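Local coordinates for protein galactose mutarotase related enzyme (Lactobacillus acidophilus, PDB 3DCD) that is of unknown function but probably binds carbohydrate and may act as an isomerase of the galactose mutarotase type, at residues 15-20 against 78-83; 94-99 against 108-113; 125-130 against 280-285. All coordinates share one frame; numbering follows the deposited sequence.

Interaction 1 (15-20 against 78-83); sequences SDHGAE and NADFEV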
# COMPACT_ATOMS: atom_id res chain seq x y z
N SER A 15 -4.53 14.18 0.27
CA SER A 15 -4.08 15.13 -0.75
C SER A 15 -4.47 14.66 -2.14
O SER A 15 -4.43 13.46 -2.44
CB SER A 15 -2.55 15.30 -0.70
OG SER A 15 -2.09 16.15 -1.76
N ASP A 16 -4.83 15.61 -3.00
CA ASP A 16 -5.10 15.26 -4.38
C ASP A 16 -3.81 14.90 -5.13
O ASP A 16 -3.85 14.34 -6.23
CB ASP A 16 -5.90 16.34 -5.09
CG ASP A 16 -5.22 17.69 -5.09
OD1 ASP A 16 -4.13 17.86 -4.53
OD2 ASP A 16 -5.80 18.62 -5.68
N HIS A 17 -2.66 15.24 -4.53
CA HIS A 17 -1.38 14.81 -5.04
C HIS A 17 -1.15 13.35 -4.67
O HIS A 17 -0.95 13.02 -3.50
CB HIS A 17 -0.24 15.69 -4.53
CG HIS A 17 1.05 15.45 -5.25
ND1 HIS A 17 2.07 14.70 -4.72
CD2 HIS A 17 1.45 15.83 -6.48
CE1 HIS A 17 3.06 14.63 -5.59
NE2 HIS A 17 2.71 15.30 -6.67
N GLY A 18 -1.22 12.48 -5.68
CA GLY A 18 -1.10 11.04 -5.46
C GLY A 18 -2.25 10.41 -4.69
O GLY A 18 -2.12 9.27 -4.25
N ALA A 19 -3.35 11.14 -4.51
CA ALA A 19 -4.52 10.66 -3.75
C ALA A 19 -4.06 10.03 -2.43
O ALA A 19 -4.47 8.93 -2.07
CB ALA A 19 -5.38 9.66 -4.59
N GLU A 20 -3.17 10.74 -1.73
CA GLU A 20 -2.40 10.16 -0.62
C GLU A 20 -2.92 10.64 0.73
O GLU A 20 -3.06 11.84 0.96
CB GLU A 20 -0.91 10.54 -0.73
CG GLU A 20 -0.07 9.93 0.37
CD GLU A 20 1.35 10.53 0.46
OE1 GLU A 20 1.52 11.77 0.27
OE2 GLU A 20 2.28 9.75 0.74
N ASN A 78 3.08 10.60 -7.92
CA ASN A 78 3.58 11.89 -8.38
C ASN A 78 2.57 12.64 -9.23
O ASN A 78 2.86 13.71 -9.75
CB ASN A 78 4.87 11.67 -9.19
CG ASN A 78 5.99 11.11 -8.35
OD1 ASN A 78 6.09 11.43 -7.18
ND2 ASN A 78 6.85 10.28 -8.95
N ALA A 79 1.36 12.07 -9.36
CA ALA A 79 0.32 12.64 -10.22
C ALA A 79 -0.70 13.40 -9.41
O ALA A 79 -0.96 13.05 -8.27
CB ALA A 79 -0.37 11.54 -11.03
N ASP A 80 -1.29 14.42 -10.01
CA ASP A 80 -2.35 15.15 -9.34
C ASP A 80 -3.67 14.61 -9.87
O ASP A 80 -3.88 14.59 -11.09
CB ASP A 80 -2.21 16.65 -9.61
CG ASP A 80 -0.95 17.22 -9.02
OD1 ASP A 80 -0.68 16.96 -7.83
OD2 ASP A 80 -0.20 17.88 -9.76
N PHE A 81 -4.51 14.15 -8.95
CA PHE A 81 -5.82 13.58 -9.25
C PHE A 81 -6.88 14.66 -9.17
O PHE A 81 -6.72 15.64 -8.44
CB PHE A 81 -6.18 12.54 -8.19
CG PHE A 81 -5.43 11.23 -8.31
CD1 PHE A 81 -4.05 11.17 -8.13
CD2 PHE A 81 -6.12 10.05 -8.53
CE1 PHE A 81 -3.36 9.97 -8.22
CE2 PHE A 81 -5.45 8.82 -8.61
CZ PHE A 81 -4.06 8.78 -8.45
N GLU A 82 -7.97 14.47 -9.90
CA GLU A 82 -9.17 15.28 -9.76
C GLU A 82 -10.04 14.75 -8.63
O GLU A 82 -10.06 13.54 -8.37
CB GLU A 82 -10.00 15.28 -11.06
CG GLU A 82 -9.28 15.85 -12.32
CD GLU A 82 -8.69 17.26 -12.14
OE1 GLU A 82 -9.45 18.21 -11.85
OE2 GLU A 82 -7.46 17.41 -12.31
N VAL A 83 -10.75 15.64 -7.94
CA VAL A 83 -11.73 15.21 -6.94
C VAL A 83 -13.08 15.06 -7.63
O VAL A 83 -13.74 16.05 -7.98
CB VAL A 83 -11.82 16.17 -5.71
CG1 VAL A 83 -12.92 15.70 -4.74
CG2 VAL A 83 -10.48 16.24 -5.00
O HOH W 1 -1.81 18.54 -6.12
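Ala19 sets its CB over the centre of the Phe81 ring, a CH-pi contact almost on the ring normal. Ala19 CB lies 3.9 Å from the centroid of the Phe81 ring. Here the turn of the hairpin 10-15/20-26 docks on the loop that enters strand 82-87, within the beta-sandwich fold of the galactose mutarotase family. With CG anti to the carbonyl carbon (chi1 -75°), the Phe81 ring starts out beside its own backbone N, and one face lies against Ala19 CB. Gly18 CA sits 3.7 Å from Phe81 CE1.

Two backbone hydrogen bonds flank a single bridge between His17 and Asp80. Phe81 N gives a nearly straight bond to Asp16 O, 2.8 Å long. Gly18 N donates to Ala79 O at 2.7 Å. Gly18 has a positive phi of 68°, a backbone shape that glycine adopts easily. At the solvent side, one water donates to both Asp16 OD1 and Asp80 OD1. Asp16 OD1 and Asp80 OD1 are 4.9 Å apart. The water probably eases the repulsion between the carboxylates, as does Met1 N, which also bonds to Asp16 OD1.

Further out, Tyr115 OH hydrogen-bonds to Ala19 O. Phe93 and Val113 touch the side chains of both Ala19 and Phe81, so the pair rests on the inner side of the sheet. The turn is also shaped from within. Ala19 and Glu20 both face Ser15 in a G1 beta bulge. Ser15 also starts an ST turn: Ser15 OG, anti to the backbone N, accepts a 3.0 Å hydrogen bond from His17 N.

Interaction 2 (94-99 against 108-113); sequences LLKDNE and KFEFRV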
# COMPACT_ATOMS: atom_id res chain seq x y z
N LEU A 94 -9.82 10.89 -9.06
CA LEU A 94 -9.77 10.35 -10.39
C LEU A 94 -8.53 10.84 -11.12
O LEU A 94 -8.23 12.05 -11.15
CB LEU A 94 -11.02 10.76 -11.16
CG LEU A 94 -11.12 10.50 -12.66
CD1 LEU A 94 -11.02 9.04 -13.03
CD2 LEU A 94 -12.42 11.15 -13.22
N LEU A 95 -7.84 9.90 -11.73
CA LEU A 95 -6.72 10.19 -12.63
C LEU A 95 -6.95 9.49 -13.97
O LEU A 95 -7.23 8.29 -14.02
CB LEU A 95 -5.40 9.73 -12.01
CG LEU A 95 -4.13 9.84 -12.88
CD1 LEU A 95 -3.75 11.32 -13.13
CD2 LEU A 95 -2.96 9.05 -12.28
N LYS A 96 -6.84 10.27 -15.05
CA LYS A 96 -6.89 9.73 -16.39
C LYS A 96 -5.49 9.80 -17.00
O LYS A 96 -4.63 10.56 -16.55
CB LYS A 96 -7.86 10.53 -17.27
CG LYS A 96 -9.32 10.44 -16.83
CD LYS A 96 -10.21 11.35 -17.65
CE LYS A 96 -11.63 11.26 -17.14
NZ LYS A 96 -12.57 12.12 -17.88
N ASP A 97 -5.28 8.99 -18.04
CA ASP A 97 -4.07 9.09 -18.84
C ASP A 97 -3.94 10.48 -19.44
O ASP A 97 -4.94 11.15 -19.72
CB ASP A 97 -4.06 8.02 -19.94
CG ASP A 97 -5.20 8.20 -20.95
OD1 ASP A 97 -4.94 8.75 -22.04
OD2 ASP A 97 -6.34 7.79 -20.67
N ASN A 98 -2.71 10.93 -19.60
CA ASN A 98 -2.45 12.20 -20.27
C ASN A 98 -1.23 12.01 -21.16
O ASN A 98 -0.68 10.91 -21.23
CB ASN A 98 -2.23 13.33 -19.25
CG ASN A 98 -1.21 12.97 -18.17
OD1 ASN A 98 -0.09 12.58 -18.48
ND2 ASN A 98 -1.61 13.07 -16.91
N GLU A 99 -0.81 13.09 -21.83
CA GLU A 99 0.34 13.04 -22.73
C GLU A 99 1.58 12.46 -22.05
O GLU A 99 2.28 11.63 -22.65
CB GLU A 99 0.64 14.43 -23.32
CG GLU A 99 1.52 14.38 -24.55
CD GLU A 99 1.59 15.69 -25.32
OE1 GLU A 99 1.09 16.74 -24.84
OE2 GLU A 99 2.15 15.67 -26.43
N LYS A 108 -4.66 3.89 -22.18
CA LYS A 108 -5.65 4.87 -21.75
C LYS A 108 -6.46 4.24 -20.63
O LYS A 108 -6.80 3.06 -20.70
CB LYS A 108 -6.55 5.25 -22.92
CG LYS A 108 -5.80 5.88 -24.10
CD LYS A 108 -6.75 6.33 -25.21
CE LYS A 108 -7.61 7.54 -24.81
NZ LYS A 108 -6.85 8.74 -24.34
N PHE A 109 -6.76 5.01 -19.59
CA PHE A 109 -7.43 4.44 -18.41
C PHE A 109 -8.17 5.51 -17.63
O PHE A 109 -7.94 6.71 -17.82
CB PHE A 109 -6.40 3.77 -17.49
CG PHE A 109 -5.33 4.72 -16.98
CD1 PHE A 109 -4.12 4.85 -17.66
CD2 PHE A 109 -5.55 5.51 -15.86
CE1 PHE A 109 -3.14 5.75 -17.22
CE2 PHE A 109 -4.58 6.42 -15.41
CZ PHE A 109 -3.38 6.53 -16.10
N GLU A 110 -9.05 5.06 -16.74
CA GLU A 110 -9.57 5.87 -15.64
C GLU A 110 -9.19 5.13 -14.36
O GLU A 110 -9.58 3.98 -14.18
CB GLU A 110 -11.09 6.03 -15.74
CG GLU A 110 -11.58 6.83 -16.95
CD GLU A 110 -13.10 6.97 -17.01
OE1 GLU A 110 -13.82 6.31 -16.22
OE2 GLU A 110 -13.58 7.76 -17.84
N PHE A 111 -8.41 5.78 -13.50
CA PHE A 111 -7.99 5.19 -12.21
C PHE A 111 -8.61 5.99 -11.07
O PHE A 111 -8.32 7.18 -10.92
CB PHE A 111 -6.46 5.22 -12.09
CG PHE A 111 -5.94 4.65 -10.77
CD1 PHE A 111 -6.53 3.53 -10.19
CD2 PHE A 111 -4.82 5.22 -10.15
CE1 PHE A 111 -6.03 2.98 -8.96
CE2 PHE A 111 -4.30 4.69 -8.96
CZ PHE A 111 -4.90 3.56 -8.36
N ARG A 112 -9.44 5.33 -10.27
CA ARG A 112 -10.13 5.98 -9.17
C ARG A 112 -9.66 5.40 -7.84
O ARG A 112 -9.59 4.19 -7.68
CB ARG A 112 -11.64 5.83 -9.31
CG ARG A 112 -12.27 6.76 -10.35
CD ARG A 112 -13.76 6.44 -10.53
NE ARG A 112 -14.38 7.34 -11.48
CZ ARG A 112 -14.37 7.15 -12.80
NH1 ARG A 112 -13.79 6.08 -13.32
NH2 ARG A 112 -14.95 8.03 -13.59
N VAL A 113 -9.34 6.29 -6.90
CA VAL A 113 -9.03 5.92 -5.53
C VAL A 113 -10.11 6.54 -4.65
O VAL A 113 -10.24 7.77 -4.55
CB VAL A 113 -7.60 6.38 -5.07
CG1 VAL A 113 -7.33 5.92 -3.65
CG2 VAL A 113 -6.54 5.79 -6.01
O HOH W 2 -8.49 8.79 -21.32
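Leu95 and Phe111 form a hydrogen-bonded antiparallel pair between segments of strands 90-96 and 109-118, whose axes approach to 4.7 Å with their directions 161° apart. Leu95 N reaches Phe111 O at 2.9 Å, and Phe111 N reaches Leu95 O at 2.8 Å.

On the face with Lys96 and Glu110, Leu94 lies alongside Arg112. Leu94 CD1 sits over the centre of one guanidinium face, 3.9 Å from Arg112 CZ. The edge of that group meets Glu110 OE1, which lies 2.9 Å from Arg112 NH1 in a salt bridge. Arg112 NE has a second acidic partner, Glu84.

Beyond the strand end, Asp97 carries the contact. Asp97 OD2 accepts from Phe109 N at 3.0 Å, the donor standing above the carboxylate plane. Asp97 OD1 makes a salt bridge to Lys108 NZ at 3.0 Å through the syn lone pair, and another to Arg102. Asp97 N lies over one face of the Phe109 ring, displaced toward its rim; Phe109 CG takes the tight place between backbone N and carbonyl carbon (chi1 60°).

Asn98 then caps helix 99-104. The whole is an antiparallel strand pair joined by a helical connection, part of the large sheet of the mutarotase-type beta-sandwich.

Interaction 3 (125-130 against 280-285); sequences NFSVVN and GKEFQA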
# COMPACT_ATOMS: atom_id res chain seq x y z
N ASN A 125 -10.18 2.13 -1.75
CA ASN A 125 -10.72 1.27 -2.80
C ASN A 125 -10.18 1.71 -4.14
O ASN A 125 -10.19 2.90 -4.46
CB ASN A 125 -12.26 1.35 -2.85
CG ASN A 125 -12.92 1.02 -1.51
OD1 ASN A 125 -13.77 1.77 -1.02
ND2 ASN A 125 -12.53 -0.10 -0.94
N PHE A 126 -9.75 0.74 -4.94
CA PHE A 126 -9.23 1.00 -6.27
C PHE A 126 -10.23 0.58 -7.35
O PHE A 126 -10.83 -0.49 -7.27
CB PHE A 126 -7.93 0.23 -6.49
CG PHE A 126 -6.86 0.53 -5.47
CD1 PHE A 126 -6.49 1.87 -5.20
CD2 PHE A 126 -6.23 -0.50 -4.79
CE1 PHE A 126 -5.49 2.15 -4.24
CE2 PHE A 126 -5.21 -0.23 -3.84
CZ PHE A 126 -4.85 1.09 -3.58
N SER A 127 -10.37 1.42 -8.37
CA SER A 127 -11.12 1.08 -9.54
C SER A 127 -10.30 1.49 -10.75
O SER A 127 -9.88 2.64 -10.85
CB SER A 127 -12.45 1.82 -9.54
OG SER A 127 -13.05 1.79 -10.82
N VAL A 128 -10.06 0.54 -11.64
CA VAL A 128 -9.35 0.82 -12.91
C VAL A 128 -10.27 0.46 -14.08
O VAL A 128 -10.77 -0.66 -14.15
CB VAL A 128 -8.04 -0.01 -12.99
CG1 VAL A 128 -7.27 0.28 -14.26
CG2 VAL A 128 -7.13 0.29 -11.77
N VAL A 129 -10.50 1.41 -14.99
CA VAL A 129 -11.25 1.15 -16.21
C VAL A 129 -10.30 1.26 -17.40
O VAL A 129 -9.66 2.29 -17.58
CB VAL A 129 -12.43 2.13 -16.38
CG1 VAL A 129 -13.20 1.86 -17.69
CG2 VAL A 129 -13.37 2.03 -15.16
N ASN A 130 -10.21 0.19 -18.19
CA ASN A 130 -9.40 0.21 -19.40
C ASN A 130 -10.15 0.92 -20.52
O ASN A 130 -11.25 0.49 -20.90
CB ASN A 130 -9.03 -1.21 -19.80
CG ASN A 130 -8.17 -1.26 -21.06
OD1 ASN A 130 -7.63 -0.25 -21.50
ND2 ASN A 130 -8.04 -2.46 -21.64
N GLY A 280 -12.57 -1.59 -22.15
CA GLY A 280 -13.84 -1.14 -21.60
C GLY A 280 -14.23 -1.70 -20.23
O GLY A 280 -15.18 -1.20 -19.62
N LYS A 281 -13.50 -2.70 -19.75
CA LYS A 281 -13.82 -3.36 -18.48
C LYS A 281 -13.29 -2.63 -17.24
O LYS A 281 -12.41 -1.77 -17.34
CB LYS A 281 -13.29 -4.79 -18.45
CG LYS A 281 -13.77 -5.67 -19.60
CD LYS A 281 -15.24 -6.00 -19.50
CE LYS A 281 -15.66 -6.96 -20.61
NZ LYS A 281 -15.24 -8.36 -20.30
N GLU A 282 -13.85 -2.99 -16.09
CA GLU A 282 -13.44 -2.44 -14.79
C GLU A 282 -12.87 -3.52 -13.88
O GLU A 282 -13.42 -4.62 -13.77
CB GLU A 282 -14.60 -1.67 -14.11
CG GLU A 282 -14.25 -1.05 -12.74
CD GLU A 282 -15.37 -0.19 -12.13
OE1 GLU A 282 -16.46 -0.07 -12.75
OE2 GLU A 282 -15.15 0.39 -11.05
N PHE A 283 -11.73 -3.20 -13.26
CA PHE A 283 -11.12 -3.96 -12.19
C PHE A 283 -11.37 -3.22 -10.89
O PHE A 283 -11.23 -2.00 -10.83
CB PHE A 283 -9.61 -4.08 -12.45
CG PHE A 283 -8.83 -4.68 -11.32
CD1 PHE A 283 -8.26 -3.87 -10.33
CD2 PHE A 283 -8.62 -6.05 -11.25
CE1 PHE A 283 -7.51 -4.43 -9.28
CE2 PHE A 283 -7.87 -6.62 -10.22
CZ PHE A 283 -7.31 -5.80 -9.23
N GLN A 284 -11.76 -3.94 -9.84
CA GLN A 284 -11.94 -3.32 -8.54
C GLN A 284 -11.18 -4.11 -7.49
O GLN A 284 -11.22 -5.35 -7.48
CB GLN A 284 -13.42 -3.20 -8.15
CG GLN A 284 -14.11 -2.02 -8.78
CD GLN A 284 -15.54 -1.85 -8.30
OE1 GLN A 284 -16.26 -2.83 -8.08
NE2 GLN A 284 -15.98 -0.59 -8.15
N ALA A 285 -10.45 -3.39 -6.65
CA ALA A 285 -9.76 -3.98 -5.51
C ALA A 285 -9.72 -2.94 -4.40
O ALA A 285 -10.18 -1.81 -4.57
CB ALA A 285 -8.35 -4.37 -5.91
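An antiparallel ladder in the large sheet of the beta-sandwich pairs Ser127 with Gln284 and Val128 with Phe283, joining strand 121-130 to strand 282-292. The axes of 125-130 and 282-285 approach to 4.6 Å. Val128 and Phe283 exchange two backbone hydrogen bonds. Phe126 and Ala285 do the same, and the bond from Phe126 N to Ala285 O is short at 2.6 Å. The pairing runs on past the start of strand 282-292 to the loop residues Lys281 and Gly280. Asn130 N donates to Lys281 O at 3.1 Å, and Asn130 O accepts from Gly280 N at 2.8 Å.

On the face that carries Ser127, Val129 and Glu282, the bonded side chains run diagonally across the ladder. Ser127 OG donates to Glu282 OE2 at a short 2.5 Å, from above the carboxylate plane. Glu282 CG is anti to its backbone N (chi1 -180°), which sets it 4.0 Å from Val129 CG2. An alanine in place of Ser127 would probably leave Glu282 OE2 without this donor and its carboxylate freer to turn.

The other face carries Phe126, Val128, Phe283 and Ala285 and looks into the sandwich. Phe283 meets Phe138 of strand 136-147 edge-to-face. Phe126 and Ala285 touch Trp256 of strand 249-256. In the sheet itself, strand 109-118 lies on the far side of strand 121-130, and strand 226-232 lies beyond strand 282-292.

In the fold
From the N terminus the three contacts close in series, and none nests in or crosses another. Interaction 1 brings the first hairpin's turn to the start of strand 82-87 and closes a loop of 57 residues. Interaction 2 closes a short helical connection between neighbouring strands. Interaction 3 spans 149 residues and brings the late strand 282-292 beside strand 121-130. All three reach one antiparallel sheet. Glu82 N and Leu94 O probably bond where interactions 1 and 2 meet. Arg112 N with Ser127 O, and Val129 N with Glu110 O, probably do the same between interactions 2 and 3. Interactions 1 and 3 do not touch.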